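Local coordinates for F-actin-capping protein subunit alpha (Dictyostelium discoideum, PDB 4AKR) that binds the fast-growing barbed ends of actin filaments independently of calcium and blocks subunit exchange there, without severing the filaments, at residues D29-A32 with S36-L39; S153-K158 with S164-S169; V190-F195 with V200-V205. One frame throughout, in Å; residues are numbered along the deposited sequence.

Contact 1: residues D29-A32 with S36-L39; sequences DVRA and SESL
Arg31 and Glu37 meet across the bend that follows helix 23-31, a small worked example of how one ionic pair can bridge a helix end and the loop after it. The charged interaction comes first. Arg31 NH1 stands 2.9 Å from Glu37 OE1, a salt bridge whose hydrogen bond is weak because the N-H points well aside from the oxygen (134°). The oxygen arrives at the edge of the guanidinium, in its plane, yet the carboxylate itself is turned nearly perpendicular, the two planes lying 83° apart. A single N-O pair therefore joins the groups in place of the two parallel bonds of a side-on pairing.

Van der Waals contact supplies the rest. The arginine runs extended from CG to NE, and the Glu37 side chain crosses it at about a right angle, its carboxylate oxygens against the stem: Glu37 OE2 is 3.5 Å from Arg31 CB, and Glu37 OE1 is 3.6 Å from Arg31 CG. The bend in the glutamate chain at chi2 (61°) turns its carboxylate back to the helix. An alanine in place of Arg31 would remove both stem and guanidinium, and is likely to leave the Glu37 carboxylate without its charge partner and freer to turn.

Hydrogen bonds within the loop shape its side of the contact: the backbone bond from Leu39 N to Ser36 O (2.9 Å) closes a type I beta turn, and the side-chain hydroxyls of Ser36 and Ser38 are bonded to each other, OG to OG, at 3.0 Å.

This is a surface contact, between the end of helix 23-31 and the loop leading to helix 44-55. Next to Arg31 in the helix, Val30 packs on Ala11, Phe14 and Leu15 of helix 4-16, while Leu39 touches Asn4 of the same helix.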
# COMPACT_ATOMS: atom_id res chain seq x y z
N ASP A 29 7.59 -16.32 0.32
CA ASP A 29 8.65 -15.48 0.86
C ASP A 29 8.81 -15.74 2.35
O ASP A 29 9.93 -15.89 2.84
CB ASP A 29 8.33 -14.00 0.63
CG ASP A 29 8.28 -13.62 -0.84
OD1 ASP A 29 9.04 -14.19 -1.65
OD2 ASP A 29 7.48 -12.73 -1.19
N VAL A 30 7.70 -15.80 3.07
CA VAL A 30 7.75 -16.04 4.51
C VAL A 30 8.39 -17.38 4.87
O VAL A 30 9.36 -17.43 5.63
CB VAL A 30 6.34 -15.96 5.13
CG1 VAL A 30 6.41 -16.24 6.62
CG2 VAL A 30 5.75 -14.58 4.89
N ARG A 31 7.84 -18.46 4.32
CA ARG A 31 8.38 -19.79 4.59
C ARG A 31 9.89 -19.84 4.35
O ARG A 31 10.61 -20.59 5.01
CB ARG A 31 7.68 -20.85 3.73
CG ARG A 31 6.24 -21.13 4.15
CD ARG A 31 5.62 -22.29 3.37
NE ARG A 31 4.27 -22.61 3.84
CZ ARG A 31 3.98 -23.12 5.04
NH1 ARG A 31 4.95 -23.37 5.91
NH2 ARG A 31 2.72 -23.38 5.37
N ALA A 32 10.38 -19.05 3.40
CA ALA A 32 11.80 -19.05 3.09
C ALA A 32 12.61 -18.20 4.06
O ALA A 32 13.84 -18.16 3.99
CB ALA A 32 12.02 -18.58 1.67
N SER A 36 12.87 -22.41 10.66
CA SER A 36 12.33 -23.76 10.70
C SER A 36 10.85 -23.77 10.33
O SER A 36 10.03 -23.08 10.94
CB SER A 36 12.51 -24.37 12.09
OG SER A 36 12.03 -25.71 12.10
N GLU A 37 10.53 -24.59 9.34
CA GLU A 37 9.17 -24.73 8.84
C GLU A 37 8.18 -25.19 9.92
O GLU A 37 6.97 -25.18 9.70
CB GLU A 37 9.15 -25.72 7.68
CG GLU A 37 7.99 -25.54 6.71
CD GLU A 37 8.01 -24.17 6.05
OE1 GLU A 37 7.68 -23.17 6.73
OE2 GLU A 37 8.36 -24.09 4.85
N SER A 38 8.68 -25.60 11.08
CA SER A 38 7.81 -26.07 12.14
C SER A 38 7.35 -24.94 13.05
O SER A 38 6.40 -25.10 13.81
CB SER A 38 8.53 -27.13 12.98
OG SER A 38 9.60 -26.56 13.71
N LEU A 39 8.03 -23.79 12.97
CA LEU A 39 7.67 -22.64 13.79
C LEU A 39 6.21 -22.23 13.69
O LEU A 39 5.61 -21.81 14.68
CB LEU A 39 8.55 -21.44 13.43
CG LEU A 39 10.01 -21.48 13.87
CD1 LEU A 39 10.77 -20.28 13.32
CD2 LEU A 39 10.07 -21.49 15.39

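Contact 2: residues S153-K158 with S164-S169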
# COMPACT_ATOMS: atom_id res chain seq x y z
N SER A 153 -17.79 -9.94 -3.56
CA SER A 153 -16.33 -9.91 -3.59
C SER A 153 -15.81 -10.16 -4.99
O SER A 153 -16.16 -11.15 -5.62
CB SER A 153 -15.76 -10.95 -2.63
OG SER A 153 -14.39 -10.72 -2.38
N THR A 154 -14.95 -9.26 -5.46
CA THR A 154 -14.39 -9.39 -6.79
C THR A 154 -12.96 -8.89 -6.80
O THR A 154 -12.64 -7.84 -6.24
CB THR A 154 -15.21 -8.60 -7.82
OG1 THR A 154 -14.68 -8.84 -9.13
CG2 THR A 154 -15.15 -7.10 -7.53
N CYS A 155 -12.09 -9.65 -7.47
CA CYS A 155 -10.68 -9.31 -7.55
C CYS A 155 -10.14 -9.42 -8.96
O CYS A 155 -10.83 -9.88 -9.87
CB CYS A 155 -9.89 -10.25 -6.64
SG CYS A 155 -10.13 -12.00 -7.07
N ILE A 156 -8.90 -8.98 -9.12
CA ILE A 156 -8.22 -9.04 -10.39
C ILE A 156 -6.73 -9.23 -10.13
O ILE A 156 -6.19 -8.72 -9.15
CB ILE A 156 -8.45 -7.76 -11.20
CG1 ILE A 156 -7.80 -7.89 -12.57
CG2 ILE A 156 -7.87 -6.57 -10.46
CD1 ILE A 156 -8.15 -6.77 -13.51
N TYR A 157 -6.07 -9.98 -11.00
CA TYR A 157 -4.65 -10.22 -10.81
C TYR A 157 -3.97 -10.41 -12.15
O TYR A 157 -4.24 -11.36 -12.88
CB TYR A 157 -4.44 -11.45 -9.93
CG TYR A 157 -3.00 -11.72 -9.55
CD1 TYR A 157 -2.17 -10.68 -9.13
CD2 TYR A 157 -2.47 -13.01 -9.59
CE1 TYR A 157 -0.84 -10.92 -8.75
CE2 TYR A 157 -1.15 -13.27 -9.21
CZ TYR A 157 -0.34 -12.22 -8.79
OH TYR A 157 0.97 -12.47 -8.42
N LYS A 158 -3.07 -9.48 -12.46
CA LYS A 158 -2.31 -9.52 -13.70
C LYS A 158 -0.86 -9.29 -13.33
O LYS A 158 -0.31 -8.21 -13.54
CB LYS A 158 -2.80 -8.42 -14.64
CG LYS A 158 -4.25 -8.57 -15.04
CD LYS A 158 -4.44 -9.75 -15.98
CE LYS A 158 -5.91 -9.92 -16.34
NZ LYS A 158 -6.47 -8.64 -16.87
N SER A 164 -2.82 -5.68 -8.98
CA SER A 164 -3.90 -6.51 -8.47
C SER A 164 -4.89 -5.60 -7.76
O SER A 164 -4.60 -4.44 -7.48
CB SER A 164 -3.38 -7.57 -7.49
OG SER A 164 -2.94 -6.99 -6.28
N GLY A 165 -6.07 -6.14 -7.47
CA GLY A 165 -7.07 -5.36 -6.78
C GLY A 165 -8.21 -6.22 -6.31
O GLY A 165 -8.38 -7.35 -6.76
N ARG A 166 -9.00 -5.69 -5.39
CA ARG A 166 -10.16 -6.38 -4.86
C ARG A 166 -11.16 -5.35 -4.39
O ARG A 166 -10.79 -4.25 -3.98
CB ARG A 166 -9.79 -7.30 -3.69
CG ARG A 166 -10.99 -8.07 -3.13
CD ARG A 166 -10.64 -8.94 -1.92
NE ARG A 166 -9.93 -10.17 -2.26
CZ ARG A 166 -10.44 -11.17 -2.97
NH1 ARG A 166 -11.68 -11.11 -3.45
NH2 ARG A 166 -9.72 -12.27 -3.18
N TRP A 167 -12.44 -5.70 -4.50
CA TRP A 167 -13.52 -4.84 -4.05
C TRP A 167 -14.38 -5.75 -3.19
O TRP A 167 -14.81 -6.82 -3.63
CB TRP A 167 -14.34 -4.31 -5.23
CG TRP A 167 -15.53 -3.46 -4.81
CD1 TRP A 167 -16.62 -3.86 -4.09
CD2 TRP A 167 -15.73 -2.06 -5.10
NE1 TRP A 167 -17.49 -2.80 -3.91
CE2 TRP A 167 -16.96 -1.69 -4.52
CE3 TRP A 167 -14.99 -1.09 -5.79
CZ2 TRP A 167 -17.47 -0.39 -4.60
CZ3 TRP A 167 -15.50 0.20 -5.87
CH2 TRP A 167 -16.73 0.53 -5.28
N ARG A 168 -14.61 -5.33 -1.95
CA ARG A 168 -15.43 -6.10 -1.02
C ARG A 168 -16.57 -5.24 -0.49
O ARG A 168 -16.34 -4.12 -0.03
CB ARG A 168 -14.58 -6.59 0.17
CG ARG A 168 -13.68 -7.76 -0.12
CD ARG A 168 -12.76 -8.02 1.06
NE ARG A 168 -11.72 -7.00 1.15
CZ ARG A 168 -10.90 -6.85 2.18
NH1 ARG A 168 -11.01 -7.64 3.23
NH2 ARG A 168 -9.98 -5.90 2.16
N SER A 169 -17.78 -5.77 -0.57
CA SER A 169 -18.97 -5.09 -0.07
C SER A 169 -19.72 -6.06 0.83
O SER A 169 -19.96 -7.21 0.46
CB SER A 169 -19.90 -4.66 -1.21
OG SER A 169 -19.39 -3.57 -1.93
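The guanidinium of Arg166 carries Cys155 CB over one face, 3.7 Å above its plane and offset toward the rim, where the two strands of an antiparallel beta hairpin, 145-158 and 163-175, run side by side. On the other side of the sheet, the Trp167 indole has Ser169 OG at its edge, close to the ring plane, accepting a hydrogen bond from Trp167 NE1 at 2.9 Å; Tyr130 meets this indole edge-to-face.

Cys155 and Arg166 form a non-hydrogen-bonded pair, their CA atoms only 4.0 Å apart. The arginine leaves the strand with CG opposite the backbone N (chi1 -179°) and then bends at chi3 (-76°), which folds the guanidinium across toward segment 153-158, bringing NH2 to 3.9 Å from Cys155 SG. Its NE is hydrogen-bonded to Gln55 OE1, so the group is also held from beyond the hairpin. Ser153 OG lies 2.9 Å from Arg166 NH1 and is hydrogen-bonded to Met56 O.

Farther along the Cys155 side of the sheet, Tyr157 CD1 touches Ser164 CB at 3.7 Å, while Ser164 OG reaches Glu22 OE2. Thr154, Ile156 and Trp167 extend from the other side, where Gly165 has no side chain and Ile156 CG2 lies 3.5 Å from Gly165 N.

Two hydrogen-bonded pairs, Thr154 with Trp167 and Ile156 with Gly165, supply four backbone bonds that fix the register. CA-H...O contacts add to them, among them Arg166 CA to Thr154 O, so that Thr154 O receives both Trp167 N and the Arg166 CA-H. Beside it the threonine methyl packs on the stem of the indole, Thr154 CG2 lying 3.7 Å from Trp167 CB.

Contact 3: residues V190-F195 with V200-V205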
# COMPACT_ATOMS: atom_id res chain seq x y z
N VAL A 190 -11.91 -1.25 -0.62
CA VAL A 190 -11.29 -1.34 -1.94
C VAL A 190 -9.78 -1.37 -1.81
O VAL A 190 -9.18 -0.56 -1.09
CB VAL A 190 -11.70 -0.14 -2.82
CG1 VAL A 190 -11.18 -0.33 -4.24
CG2 VAL A 190 -13.21 0.01 -2.82
N ASN A 191 -9.15 -2.30 -2.51
CA ASN A 191 -7.71 -2.45 -2.45
C ASN A 191 -7.09 -2.55 -3.84
O ASN A 191 -7.58 -3.27 -4.70
CB ASN A 191 -7.36 -3.71 -1.65
CG ASN A 191 -7.89 -3.66 -0.24
OD1 ASN A 191 -7.27 -3.08 0.65
ND2 ASN A 191 -9.06 -4.26 -0.03
N VAL A 192 -6.01 -1.81 -4.05
CA VAL A 192 -5.29 -1.84 -5.32
C VAL A 192 -3.80 -1.84 -5.01
O VAL A 192 -3.34 -1.10 -4.15
CB VAL A 192 -5.63 -0.63 -6.22
CG1 VAL A 192 -4.81 -0.71 -7.51
CG2 VAL A 192 -7.11 -0.63 -6.56
N HIS A 193 -3.08 -2.68 -5.74
CA HIS A 193 -1.65 -2.85 -5.59
C HIS A 193 -0.98 -2.79 -6.96
O HIS A 193 -1.28 -3.59 -7.86
CB HIS A 193 -1.39 -4.22 -4.93
CG HIS A 193 0.06 -4.56 -4.76
ND1 HIS A 193 1.03 -3.62 -4.46
CD2 HIS A 193 0.70 -5.75 -4.77
CE1 HIS A 193 2.19 -4.22 -4.29
NE2 HIS A 193 2.02 -5.52 -4.47
N TYR A 194 -0.07 -1.83 -7.12
CA TYR A 194 0.68 -1.65 -8.35
C TYR A 194 2.14 -1.81 -7.97
O TYR A 194 2.63 -1.13 -7.07
CB TYR A 194 0.46 -0.26 -8.93
CG TYR A 194 1.24 -0.03 -10.19
CD1 TYR A 194 2.55 0.45 -10.14
CD2 TYR A 194 0.69 -0.32 -11.44
CE1 TYR A 194 3.30 0.63 -11.29
CE2 TYR A 194 1.43 -0.13 -12.61
CZ TYR A 194 2.74 0.34 -12.53
OH TYR A 194 3.50 0.55 -13.66
N PHE A 195 2.86 -2.70 -8.65
CA PHE A 195 4.24 -2.93 -8.27
C PHE A 195 5.30 -3.00 -9.36
O PHE A 195 6.17 -3.87 -9.33
CB PHE A 195 4.31 -4.17 -7.38
CG PHE A 195 3.55 -5.36 -7.91
CD1 PHE A 195 2.18 -5.48 -7.67
CD2 PHE A 195 4.20 -6.35 -8.64
CE1 PHE A 195 1.46 -6.58 -8.16
CE2 PHE A 195 3.50 -7.45 -9.14
CZ PHE A 195 2.13 -7.57 -8.90
N VAL A 200 3.00 0.55 -4.84
CA VAL A 200 2.01 1.56 -4.50
C VAL A 200 0.70 0.85 -4.17
O VAL A 200 0.32 -0.11 -4.84
CB VAL A 200 1.81 2.54 -5.68
CG1 VAL A 200 0.75 3.59 -5.34
CG2 VAL A 200 3.13 3.23 -5.99
N GLN A 201 0.01 1.32 -3.13
CA GLN A 201 -1.24 0.70 -2.73
C GLN A 201 -2.34 1.69 -2.37
O GLN A 201 -2.10 2.72 -1.74
CB GLN A 201 -1.00 -0.23 -1.53
CG GLN A 201 -0.38 -1.57 -1.90
CD GLN A 201 -0.12 -2.45 -0.70
OE1 GLN A 201 -0.96 -2.57 0.19
NE2 GLN A 201 1.04 -3.07 -0.67
N LEU A 202 -3.56 1.36 -2.78
CA LEU A 202 -4.74 2.16 -2.48
C LEU A 202 -5.51 1.27 -1.50
O LEU A 202 -5.67 0.07 -1.74
CB LEU A 202 -5.58 2.40 -3.73
CG LEU A 202 -6.98 3.02 -3.55
CD1 LEU A 202 -6.87 4.49 -3.20
CD2 LEU A 202 -7.76 2.88 -4.84
N ASN A 203 -5.97 1.86 -0.39
CA ASN A 203 -6.73 1.14 0.63
C ASN A 203 -7.89 2.00 1.12
O ASN A 203 -7.67 3.10 1.63
CB ASN A 203 -5.83 0.80 1.84
CG ASN A 203 -4.83 -0.31 1.54
OD1 ASN A 203 -5.20 -1.48 1.44
ND2 ASN A 203 -3.56 0.06 1.41
N THR A 204 -9.11 1.52 0.96
CA THR A 204 -10.27 2.27 1.38
C THR A 204 -11.20 1.45 2.28
O THR A 204 -11.27 0.23 2.17
CB THR A 204 -11.10 2.78 0.18
OG1 THR A 204 -11.77 1.68 -0.45
CG2 THR A 204 -10.19 3.46 -0.83
N VAL A 205 -11.90 2.15 3.17
CA VAL A 205 -12.86 1.56 4.09
C VAL A 205 -13.95 2.60 4.27
O VAL A 205 -13.70 3.68 4.81
CB VAL A 205 -12.25 1.25 5.47
CG1 VAL A 205 -13.35 0.80 6.43
CG2 VAL A 205 -11.22 0.15 5.36
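The hairpin of strands 181-194 and 198-213 forms the last two strands of the five-stranded antiparallel sheet within this chain, and segments 190-195 and 200-205 are paired within it. Tyr194 and Val200 illustrate nearly straight strand bonding: Tyr194 N meets Val200 O at 175°, and Val200 N returns to Tyr194 O at 177°. Val192 and Leu202 form the next hydrogen-bonded pair. Their side chains meet on the face they share with Tyr194 and Val200, Val192 CB standing 3.9 Å from Leu202 CB and Val192 CG2 4.0 Å from Leu202 CD2.

Val190 and Thr204 lie side by side, pointing the same way, and Thr204 N bonds to Val190 O at 2.9 Å; Thr204 OG1 makes at most a weak, doubtful bond with Val190 N. On the opposite face the Gln201 chain crosses beside His193, and Phe195 CD1 lies over one face of the imidazole. Gln201 NE2 is hydrogen-bonded to Asn199 OD1.

On one flank, strand 163-175 adjoins 181-194, with Trp167 against Val190; on the other, residues 200-205 pair antiparallel with a strand of the partner protein chain, carrying the sheet across the interface.

Contacts 1, 2 and 3 follow one another along the chain, each closing before the next opens. Contacts 2 and 3 are neighbours in one five-stranded antiparallel sheet, their centres about 10 Å apart: strands 163-175 and 181-194 adjoin, with probable backbone hydrogen bonds from Ser164 N to His193 O and from Arg166 N to Asn191 O. Together they span four consecutive strands and end at the edge where the other protein chain continues the sheet. Contact 1 stands apart at the surface, its centre about 27 Å from both others, among the N-terminal helices. The principle is plain: bends and hairpins local in sequence, one after another along the chain, make up the subunit, and its last strand joins it to its partner.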